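PDB 4Q9A: Tat pathway signal sequence domain protein from Parabacteroides merdae, which is a putative GDSL-like lipase or acylhydrolase that probably hydrolyses ester bonds through a serine nucleophile, although its natural substrate is unknown. Local coordinates for residues F149-G154 with Y202-G207; N106-T111 with P164-F169; F94-L99 with P139-V144. All coordinates share one frame; numbering follows the deposited sequence.

Interaction 1 of 3, residues F149-G154 with Y202-G207; sequences FTLRDG and YWSNDG
Leu151 and Gly207 form the centre of this contact, where the loop after strand 142-146 meets the segment that carries Asp206 of the DxxH sequence, block V of the SGNH hydrolase family. In relatives the Asp and His of that sequence belong to the catalytic triad, which makes Asp206 and His209 the probable counterparts here. The one hydrogen bond between the segments runs from Leu151 N to Gly207 O (3.0 Å) and is fairly straight, at 160° about the hydrogen. The same oxygen is approached by Thr150 CA at 3.2 Å in a CA-H...O contact, and Gly207 CA faces Leu151 O in a longer, return contact of this kind. Gly207 has a positive phi of 88°, a backbone region that favours glycine, and without a side chain it lies close against the other backbone.

The leucine side chain reaches further along the 202-207 segment. Its CG stands beside the backbone N (chi1 -71°). From there the two methyls part: CD2 meets Trp203 CB at 3.6 Å, the two side chains crossing at about a right angle, while CD1 rests on Ser204 CB. Phe191 and Val195 add to the apolar surroundings of Leu151. Beyond it the chain folds into a type I turn from Leu151 to Gly154, closed by Gly154 N on Leu151 O (2.9 Å). The turn delivers Gly154 to Gly207, their CA atoms 3.7 Å apart. Asp206 OD1 accepts from the backbone N of both Val208 and His209, which ties OD1 of the carboxylate to the backbone of the residues that follow. An ST motif braces the bend within 202-207: Ser204 OG, also hydrogen-bonded to His209 O, accepts from Gly207 N at 2.8 Å.

Interaction 2 of 3, residues N106-T111 with P164-F169; sequences NDYWHT and PMFDEF
Tyr108 O, on helix 106-113, whose side chains pack against the start of helix 167-179, is gripped by two donors from a single residue: Thr111 OG1 at 2.6 Å and Thr111 N at 2.9 Å. The hydroxyl donates within the carbonyl plane. Both bonds hold the carbonyl of the residue whose ring projects, with CG anti to the backbone N (chi1 -178°), into an aromatic cluster with Phe166 and Phe169. The helix opens at Asn106, a probable oxyanion-hole residue by likeness to the Asn of the GxND sequence, block III of SGNH hydrolases.

The two phenylalanines meet the tyrosine differently. Tyr108 turns its edge to the face of Phe169 in an offset edge-to-face pair, with centroids 5.5 Å apart and planes at 70°, and Tyr108 CB lies over that same phenyl ring in a CH-pi contact, 4.0 Å from the centroid. Phe166 brings its ring edge to Tyr108 CB, CD1 touching at 3.6 Å, while its own CB stands over one face of the tyrosine ring, offset toward the rim. At the far end, CB and the terminal CE of selenomethionine Met165 lie beside Tyr108 OH. That hydroxyl is hydrogen-bonded to Lys161 O, and the Trp162 ring joins the group.

Between the two segments the attraction is therefore almost wholly dispersive and aromatic, while the carbonyl oxygen and the hydroxyl of Tyr108 find their partners in its own helix and at Lys161 O.

Interaction 3 of 3, residues F94-L99 with P139-V144; sequences FQPDVL and PNTQIV
Two neighbouring strands of the central parallel sheet, 98-102 and 142-146, begin side by side here, joined by a beta-alpha-beta connection that runs through helices 106-113 and 120-137 in the alpha/beta SGNH hydrolase fold. Leu99 is bonded to the residues on both sides of its partner Ile143, as parallel pairing requires: Leu99 N donates to Gln142 O (2.9 Å) and Val144 N to Leu99 O (2.9 Å). One step earlier, Gln142 N gives a nearly straight bond to Asp97 O (3.0 Å, 176° at the hydrogen).

Before regular pairing starts, a side chain takes over. Thr141 OG1 lies beside its own backbone N (chi1 -61°) and donates to Pro96 O at 2.6 Å, almost in line with the carbonyl. Its methyl, CG2, meets Leu99 CB at 3.6 Å.

Side chains alternate across the sheet. Leu99 and Ile143 face helix 120-137, where both touch Thr134, whereas Val98 and Gln142 lie on the other face. Gln142 NE2 is hydrogen-bonded to Asn15 O, and Asp97 OD2 accepts from Val21 N of the adjoining strand. On the Val98 face, Val98 CG1 and Val144 CG2 meet obliquely at 4.1 Å.

Interactions 1 and 2 are neighbours, with centres about 15 Å apart, and they touch where Phe166 CE2 lies 4.1 Å from Thr150 CG2. Interaction 3 sits on the opposite side of the chain's centre, about 30 Å from interaction 1 and about 27 Å from interaction 2 between centres. It joins the beginnings of strands 98-102 and 142-146, whereas each of the other two uses one segment that follows a strand: 106-111 after 98-102, 149-154 after 142-146. The probable catalytic region belongs with that far end: Asn106 packs on Asp27, next to Ser28 (the GDS serine and so the probable nucleophile, phosphorylated in the crystal), and Trp109 on Val208, between Asp206 and His209.

Interaction 1 of 3, residues F149-G154 with Y202-G207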
loop_
_atom_site.group_PDB
_atom_site.type_symbol
_atom_site.label_atom_id
_atom_site.label_comp_id
_atom_site.label_asym_id
_atom_site.label_seq_id
_atom_site.Cartn_x
_atom_site.Cartn_y
_atom_site.Cartn_z
ATOM N N PHE A 149 -12.585 -16.566 0.167
ATOM C CA PHE A 149 -13.698 -15.764 0.690
ATOM C C PHE A 149 -14.610 -15.156 -0.374
ATOM O O PHE A 149 -14.249 -15.099 -1.550
ATOM C CB PHE A 149 -13.105 -14.586 1.515
ATOM C CG PHE A 149 -12.166 -13.709 0.700
ATOM C CD1 PHE A 149 -12.656 -12.649 -0.057
ATOM C CD2 PHE A 149 -10.806 -13.995 0.627
ATOM C CE1 PHE A 149 -11.804 -11.898 -0.874
ATOM C CE2 PHE A 149 -9.956 -13.236 -0.176
ATOM C CZ PHE A 149 -10.460 -12.189 -0.921
ATOM N N THR A 150 -15.739 -14.570 0.084
ATOM C CA THR A 150 -16.722 -13.832 -0.721
ATOM C C THR A 150 -17.459 -12.780 0.110
ATOM O O THR A 150 -17.714 -12.981 1.305
ATOM C CB THR A 150 -17.795 -14.741 -1.355
ATOM O OG1 THR A 150 -18.527 -15.394 -0.312
ATOM C CG2 THR A 150 -17.242 -15.731 -2.386
ATOM N N LEU A 151 -17.871 -11.697 -0.561
ATOM C CA LEU A 151 -18.712 -10.645 -0.026
ATOM C C LEU A 151 -20.101 -10.840 -0.712
ATOM O O LEU A 151 -20.226 -10.683 -1.929
ATOM C CB LEU A 151 -18.059 -9.276 -0.258
ATOM C CG LEU A 151 -16.795 -8.987 0.606
ATOM C CD1 LEU A 151 -15.483 -9.408 -0.118
ATOM C CD2 LEU A 151 -16.727 -7.517 0.999
ATOM N N ARG A 152 -21.093 -11.329 0.069
ATOM C CA ARG A 152 -22.444 -11.706 -0.354
ATOM C C ARG A 152 -23.162 -10.652 -1.215
ATOM O O ARG A 152 -23.910 -11.014 -2.148
ATOM C CB ARG A 152 -23.311 -12.034 0.866
ATOM C CG ARG A 152 -22.969 -13.364 1.517
ATOM C CD ARG A 152 -24.087 -13.902 2.392
ATOM N NE ARG A 152 -23.737 -15.198 2.985
ATOM C CZ ARG A 152 -24.612 -16.161 3.263
ATOM N NH1 ARG A 152 -25.905 -15.992 3.000
ATOM N NH2 ARG A 152 -24.202 -17.304 3.798
ATOM N N ASP A 153 -22.951 -9.355 -0.899
ATOM C CA ASP A 153 -23.578 -8.279 -1.665
ATOM C C ASP A 153 -22.657 -7.750 -2.781
ATOM O O ASP A 153 -22.776 -6.597 -3.205
ATOM C CB ASP A 153 -24.063 -7.136 -0.758
ATOM C CG ASP A 153 -25.297 -6.391 -1.283
ATOM O OD1 ASP A 153 -25.980 -6.923 -2.207
ATOM O OD2 ASP A 153 -25.598 -5.289 -0.755
ATOM N N GLY A 154 -21.795 -8.623 -3.294
ATOM C CA GLY A 154 -20.928 -8.315 -4.426
ATOM C C GLY A 154 -21.718 -8.522 -5.700
ATOM O O GLY A 154 -22.757 -9.200 -5.679
ATOM N N TYR A 202 -17.870 -1.456 -1.363
ATOM C CA TYR A 202 -16.814 -0.524 -0.994
ATOM C C TYR A 202 -15.506 -1.327 -0.916
ATOM O O TYR A 202 -14.460 -0.872 -1.387
ATOM C CB TYR A 202 -17.150 0.167 0.350
ATOM C CG TYR A 202 -16.053 1.055 0.893
ATOM C CD1 TYR A 202 -15.882 2.353 0.422
ATOM C CD2 TYR A 202 -15.197 0.607 1.894
ATOM C CE1 TYR A 202 -14.877 3.179 0.922
ATOM C CE2 TYR A 202 -14.200 1.431 2.414
ATOM C CZ TYR A 202 -14.034 2.712 1.913
ATOM O OH TYR A 202 -13.047 3.539 2.384
ATOM N N TRP A 203 -15.592 -2.541 -0.353
ATOM C CA TRP A 203 -14.470 -3.443 -0.139
ATOM C C TRP A 203 -14.111 -4.211 -1.389
ATOM O O TRP A 203 -12.929 -4.426 -1.645
ATOM C CB TRP A 203 -14.805 -4.426 0.993
ATOM C CG TRP A 203 -15.180 -3.752 2.276
ATOM C CD1 TRP A 203 -16.439 -3.508 2.739
ATOM C CD2 TRP A 203 -14.284 -3.142 3.209
ATOM N NE1 TRP A 203 -16.379 -2.831 3.936
ATOM C CE2 TRP A 203 -15.068 -2.576 4.240
ATOM C CE3 TRP A 203 -12.882 -3.008 3.274
ATOM C CZ2 TRP A 203 -14.500 -1.907 5.334
ATOM C CZ3 TRP A 203 -12.322 -2.341 4.361
ATOM C CH2 TRP A 203 -13.128 -1.807 5.377
ATOM N N SER A 204 -15.132 -4.662 -2.139
ATOM C CA SER A 204 -15.015 -5.460 -3.365
ATOM C C SER A 204 -16.272 -5.297 -4.165
ATOM O O SER A 204 -17.350 -5.616 -3.661
ATOM C CB SER A 204 -14.794 -6.937 -3.039
ATOM O OG SER A 204 -15.273 -7.744 -4.104
ATOM N N ASN A 205 -16.152 -4.835 -5.416
ATOM C CA ASN A 205 -17.329 -4.594 -6.240
ATOM C C ASN A 205 -18.023 -5.898 -6.697
ATOM O O ASN A 205 -19.251 -5.949 -6.641
ATOM C CB ASN A 205 -17.003 -3.703 -7.427
ATOM C CG ASN A 205 -18.238 -3.304 -8.201
ATOM O OD1 ASN A 205 -18.585 -3.944 -9.191
ATOM N ND2 ASN A 205 -18.966 -2.288 -7.732
ATOM N N ASP A 206 -17.257 -6.942 -7.103
ATOM C CA ASP A 206 -17.850 -8.207 -7.565
ATOM C C ASP A 206 -18.070 -9.239 -6.431
ATOM O O ASP A 206 -18.803 -10.220 -6.632
ATOM C CB ASP A 206 -17.026 -8.842 -8.693
ATOM C CG ASP A 206 -15.538 -8.984 -8.435
ATOM O OD1 ASP A 206 -15.161 -9.345 -7.304
ATOM O OD2 ASP A 206 -14.759 -8.805 -9.384
ATOM N N GLY A 207 -17.454 -9.005 -5.267
ATOM C CA GLY A 207 -17.554 -9.893 -4.110
ATOM C C GLY A 207 -16.515 -11.002 -4.106
ATOM O O GLY A 207 -16.468 -11.806 -3.177
#

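Interaction 2 of 3, residues N106-T111 with P164-F169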
loop_
_atom_site.group_PDB
_atom_site.type_symbol
_atom_site.label_atom_id
_atom_site.label_comp_id
_atom_site.label_asym_id
_atom_site.label_seq_id
_atom_site.Cartn_x
_atom_site.Cartn_y
_atom_site.Cartn_z
ATOM N N ASN A 106 -11.948 -19.920 -7.388
ATOM C CA ASN A 106 -12.113 -20.350 -8.781
ATOM C C ASN A 106 -12.547 -21.817 -8.861
ATOM O O ASN A 106 -13.384 -22.171 -9.695
ATOM C CB ASN A 106 -10.834 -20.114 -9.568
ATOM C CG ASN A 106 -10.606 -18.664 -9.896
ATOM O OD1 ASN A 106 -11.547 -17.892 -10.090
ATOM N ND2 ASN A 106 -9.349 -18.261 -9.980
ATOM N N ASP A 107 -12.037 -22.630 -7.921
ATOM C CA ASP A 107 -12.304 -24.048 -7.720
ATOM C C ASP A 107 -13.788 -24.323 -7.449
ATOM O O ASP A 107 -14.225 -25.490 -7.445
ATOM C CB ASP A 107 -11.454 -24.542 -6.552
ATOM C CG ASP A 107 -9.978 -24.416 -6.821
ATOM O OD1 ASP A 107 -9.454 -23.278 -6.731
ATOM O OD2 ASP A 107 -9.358 -25.437 -7.174
ATOM N N TYR A 108 -14.552 -23.243 -7.192
ATOM C CA TYR A 108 -15.994 -23.289 -7.018
ATOM C C TYR A 108 -16.654 -22.466 -8.132
ATOM O O TYR A 108 -17.481 -22.993 -8.873
ATOM C CB TYR A 108 -16.429 -22.807 -5.620
ATOM C CG TYR A 108 -17.926 -22.899 -5.437
ATOM C CD1 TYR A 108 -18.544 -24.123 -5.204
ATOM C CD2 TYR A 108 -18.738 -21.774 -5.579
ATOM C CE1 TYR A 108 -19.931 -24.224 -5.087
ATOM C CE2 TYR A 108 -20.127 -21.863 -5.473
ATOM C CZ TYR A 108 -20.719 -23.090 -5.208
ATOM O OH TYR A 108 -22.083 -23.193 -5.079
ATOM N N TRP A 109 -16.274 -21.182 -8.255
ATOM C CA TRP A 109 -16.846 -20.247 -9.217
ATOM C C TRP A 109 -16.867 -20.766 -10.664
ATOM O O TRP A 109 -17.871 -20.589 -11.359
ATOM C CB TRP A 109 -16.083 -18.922 -9.167
ATOM C CG TRP A 109 -16.801 -17.751 -9.772
ATOM C CD1 TRP A 109 -18.134 -17.650 -10.057
ATOM C CD2 TRP A 109 -16.226 -16.480 -10.086
ATOM N NE1 TRP A 109 -18.417 -16.401 -10.557
ATOM C CE2 TRP A 109 -17.264 -15.658 -10.577
ATOM C CE3 TRP A 109 -14.930 -15.943 -9.979
ATOM C CZ2 TRP A 109 -17.042 -14.338 -10.979
ATOM C CZ3 TRP A 109 -14.716 -14.632 -10.375
ATOM C CH2 TRP A 109 -15.763 -13.843 -10.860
ATOM N N HIS A 110 -15.784 -21.408 -11.109
ATOM C CA HIS A 110 -15.691 -21.887 -12.484
ATOM C C HIS A 110 -16.634 -23.072 -12.765
ATOM O O HIS A 110 -16.825 -23.411 -13.932
ATOM C CB HIS A 110 -14.243 -22.210 -12.849
ATOM C CG HIS A 110 -13.379 -20.993 -12.957
ATOM N ND1 HIS A 110 -12.072 -21.082 -13.363
ATOM C CD2 HIS A 110 -13.671 -19.696 -12.714
ATOM C CE1 HIS A 110 -11.607 -19.848 -13.353
ATOM N NE2 HIS A 110 -12.536 -18.980 -12.975
ATOM N N THR A 111 -17.267 -23.653 -11.708
ATOM C CA THR A 111 -18.276 -24.712 -11.871
ATOM C C THR A 111 -19.552 -24.046 -12.371
ATOM O O THR A 111 -20.356 -24.674 -13.061
ATOM C CB THR A 111 -18.538 -25.509 -10.575
ATOM O OG1 THR A 111 -19.276 -24.696 -9.655
ATOM C CG2 THR A 111 -17.268 -26.060 -9.929
ATOM N N PRO A 164 -24.968 -22.917 1.014
ATOM C CA PRO A 164 -23.780 -23.151 1.868
ATOM C C PRO A 164 -22.610 -23.892 1.214
ATOM O O PRO A 164 -21.595 -24.113 1.876
ATOM C CB PRO A 164 -24.355 -24.010 3.000
ATOM C CG PRO A 164 -25.433 -24.822 2.335
ATOM C CD PRO A 164 -26.017 -23.927 1.265
HETATM N N MSE A 165 -22.754 -24.289 -0.059
HETATM C CA MSE A 165 -21.765 -25.051 -0.835
HETATM C C MSE A 165 -20.339 -24.556 -0.650
HETATM O O MSE A 165 -19.451 -25.350 -0.325
HETATM C CB MSE A 165 -22.091 -24.988 -2.335
HETATM C CG MSE A 165 -23.299 -25.804 -2.756
HETATM SE SE MSE A 165 -24.960 -24.968 -2.234
HETATM C CE MSE A 165 -25.050 -23.469 -3.486
ATOM N N PHE A 166 -20.126 -23.244 -0.861
ATOM C CA PHE A 166 -18.800 -22.645 -0.803
ATOM C C PHE A 166 -18.176 -22.712 0.606
ATOM O O PHE A 166 -16.949 -22.830 0.704
ATOM C CB PHE A 166 -18.792 -21.203 -1.341
ATOM C CG PHE A 166 -17.400 -20.621 -1.485
ATOM C CD1 PHE A 166 -16.525 -21.098 -2.462
ATOM C CD2 PHE A 166 -16.951 -19.618 -0.621
ATOM C CE1 PHE A 166 -15.237 -20.567 -2.586
ATOM C CE2 PHE A 166 -15.661 -19.086 -0.747
ATOM C CZ PHE A 166 -14.814 -19.565 -1.728
ATOM N N ASP A 167 -19.003 -22.706 1.683
ATOM C CA ASP A 167 -18.522 -22.786 3.073
ATOM C C ASP A 167 -17.669 -24.050 3.310
ATOM O O ASP A 167 -16.786 -24.038 4.167
ATOM C CB ASP A 167 -19.687 -22.737 4.069
ATOM C CG ASP A 167 -20.672 -21.588 3.871
ATOM O OD1 ASP A 167 -20.272 -20.551 3.267
ATOM O OD2 ASP A 167 -21.841 -21.710 4.348
ATOM N N GLU A 168 -17.907 -25.112 2.506
ATOM C CA GLU A 168 -17.188 -26.389 2.549
ATOM C C GLU A 168 -15.757 -26.221 2.072
ATOM O O GLU A 168 -14.869 -26.933 2.548
ATOM C CB GLU A 168 -17.922 -27.450 1.719
ATOM C CG GLU A 168 -19.207 -27.928 2.387
ATOM C CD GLU A 168 -19.080 -28.385 3.833
ATOM O OE1 GLU A 168 -18.206 -29.234 4.117
ATOM O OE2 GLU A 168 -19.844 -27.879 4.688
ATOM N N PHE A 169 -15.538 -25.255 1.156
ATOM C CA PHE A 169 -14.230 -24.896 0.609
ATOM C C PHE A 169 -13.399 -24.187 1.677
ATOM O O PHE A 169 -12.211 -24.472 1.817
ATOM C CB PHE A 169 -14.383 -24.031 -0.651
ATOM C CG PHE A 169 -14.702 -24.826 -1.903
ATOM C CD1 PHE A 169 -15.967 -25.363 -2.105
ATOM C CD2 PHE A 169 -13.735 -25.037 -2.876
ATOM C CE1 PHE A 169 -16.253 -26.118 -3.243
ATOM C CE2 PHE A 169 -14.026 -25.781 -4.025
ATOM C CZ PHE A 169 -15.286 -26.313 -4.201
#

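Interaction 3 of 3, residues F94-L99 with P139-V144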
loop_
_atom_site.group_PDB
_atom_site.type_symbol
_atom_site.label_atom_id
_atom_site.label_comp_id
_atom_site.label_asym_id
_atom_site.label_seq_id
_atom_site.Cartn_x
_atom_site.Cartn_y
_atom_site.Cartn_z
ATOM N N PHE A 94 12.184 -20.847 -6.605
ATOM C CA PHE A 94 12.451 -19.697 -5.754
ATOM C C PHE A 94 13.069 -20.086 -4.436
ATOM O O PHE A 94 13.661 -19.221 -3.771
ATOM C CB PHE A 94 11.141 -18.931 -5.485
ATOM C CG PHE A 94 10.640 -18.199 -6.690
ATOM C CD1 PHE A 94 9.854 -18.844 -7.640
ATOM C CD2 PHE A 94 10.988 -16.874 -6.906
ATOM C CE1 PHE A 94 9.414 -18.171 -8.782
ATOM C CE2 PHE A 94 10.533 -16.191 -8.048
ATOM C CZ PHE A 94 9.741 -16.844 -8.970
ATOM N N GLN A 95 12.877 -21.367 -4.023
ATOM C CA GLN A 95 13.284 -21.905 -2.722
ATOM C C GLN A 95 12.761 -20.953 -1.626
ATOM O O GLN A 95 13.563 -20.403 -0.864
ATOM C CB GLN A 95 14.800 -22.104 -2.656
ATOM C CG GLN A 95 15.248 -23.342 -3.369
ATOM C CD GLN A 95 16.731 -23.342 -3.507
ATOM O OE1 GLN A 95 17.465 -23.354 -2.511
ATOM N NE2 GLN A 95 17.199 -23.294 -4.755
ATOM N N PRO A 96 11.431 -20.663 -1.597
ATOM C CA PRO A 96 10.924 -19.679 -0.631
ATOM C C PRO A 96 11.062 -20.093 0.828
ATOM O O PRO A 96 10.766 -21.235 1.207
ATOM C CB PRO A 96 9.446 -19.537 -1.008
ATOM C CG PRO A 96 9.105 -20.824 -1.708
ATOM C CD PRO A 96 10.338 -21.179 -2.451
ATOM N N ASP A 97 11.499 -19.137 1.648
ATOM C CA ASP A 97 11.616 -19.302 3.092
ATOM C C ASP A 97 10.202 -19.241 3.714
ATOM O O ASP A 97 9.896 -19.952 4.686
ATOM C CB ASP A 97 12.562 -18.229 3.657
ATOM C CG ASP A 97 14.015 -18.431 3.225
ATOM O OD1 ASP A 97 14.562 -19.523 3.471
ATOM O OD2 ASP A 97 14.605 -17.492 2.653
ATOM N N VAL A 98 9.339 -18.404 3.109
ATOM C CA VAL A 98 7.944 -18.191 3.490
ATOM C C VAL A 98 7.102 -18.211 2.212
ATOM O O VAL A 98 7.305 -17.389 1.315
ATOM C CB VAL A 98 7.752 -16.885 4.305
ATOM C CG1 VAL A 98 6.281 -16.616 4.593
ATOM C CG2 VAL A 98 8.540 -16.938 5.601
ATOM N N LEU A 99 6.181 -19.162 2.127
ATOM C CA LEU A 99 5.301 -19.308 0.974
ATOM C C LEU A 99 3.847 -19.061 1.399
ATOM O O LEU A 99 3.393 -19.613 2.386
ATOM C CB LEU A 99 5.492 -20.713 0.343
ATOM C CG LEU A 99 4.468 -21.188 -0.690
ATOM C CD1 LEU A 99 4.615 -20.451 -2.017
ATOM C CD2 LEU A 99 4.572 -22.660 -0.879
ATOM N N PRO A 139 11.430 -28.780 2.717
ATOM C CA PRO A 139 11.048 -29.098 4.101
ATOM C C PRO A 139 11.203 -27.976 5.132
ATOM O O PRO A 139 10.648 -28.114 6.221
ATOM C CB PRO A 139 11.950 -30.277 4.449
ATOM C CG PRO A 139 13.062 -30.215 3.514
ATOM C CD PRO A 139 12.513 -29.671 2.253
ATOM N N ASN A 140 11.898 -26.872 4.806
ATOM C CA ASN A 140 12.060 -25.751 5.748
ATOM C C ASN A 140 11.151 -24.565 5.430
ATOM O O ASN A 140 11.196 -23.549 6.132
ATOM C CB ASN A 140 13.496 -25.260 5.776
ATOM C CG ASN A 140 14.502 -26.324 6.100
ATOM O OD1 ASN A 140 15.450 -26.534 5.340
ATOM N ND2 ASN A 140 14.307 -27.022 7.212
ATOM N N THR A 141 10.336 -24.672 4.382
ATOM C CA THR A 141 9.440 -23.587 4.020
ATOM C C THR A 141 8.290 -23.482 5.034
ATOM O O THR A 141 7.645 -24.492 5.386
ATOM C CB THR A 141 8.924 -23.762 2.588
ATOM O OG1 THR A 141 10.062 -23.729 1.716
ATOM C CG2 THR A 141 7.941 -22.659 2.175
ATOM N N GLN A 142 8.059 -22.242 5.487
ATOM C CA GLN A 142 6.973 -21.872 6.352
ATOM C C GLN A 142 5.808 -21.496 5.447
ATOM O O GLN A 142 5.930 -20.573 4.634
ATOM C CB GLN A 142 7.403 -20.713 7.249
ATOM C CG GLN A 142 8.469 -21.068 8.254
ATOM C CD GLN A 142 8.827 -19.868 9.093
ATOM O OE1 GLN A 142 8.082 -19.448 9.993
ATOM N NE2 GLN A 142 9.985 -19.297 8.830
ATOM N N ILE A 143 4.695 -22.251 5.539
ATOM C CA ILE A 143 3.516 -21.998 4.716
ATOM C C ILE A 143 2.472 -21.143 5.489
ATOM O O ILE A 143 2.204 -21.357 6.680
ATOM C CB ILE A 143 2.882 -23.308 4.162
ATOM C CG1 ILE A 143 3.928 -24.215 3.514
ATOM C CG2 ILE A 143 1.745 -22.993 3.178
ATOM C CD1 ILE A 143 3.434 -25.607 3.180
ATOM N N VAL A 144 1.910 -20.164 4.758
ATOM C CA VAL A 144 0.833 -19.261 5.122
ATOM C C VAL A 144 -0.290 -19.628 4.172
ATOM O O VAL A 144 -0.220 -19.295 2.990
ATOM C CB VAL A 144 1.195 -17.744 5.047
ATOM C CG1 VAL A 144 0.071 -16.895 5.606
ATOM C CG2 VAL A 144 2.488 -17.432 5.766
#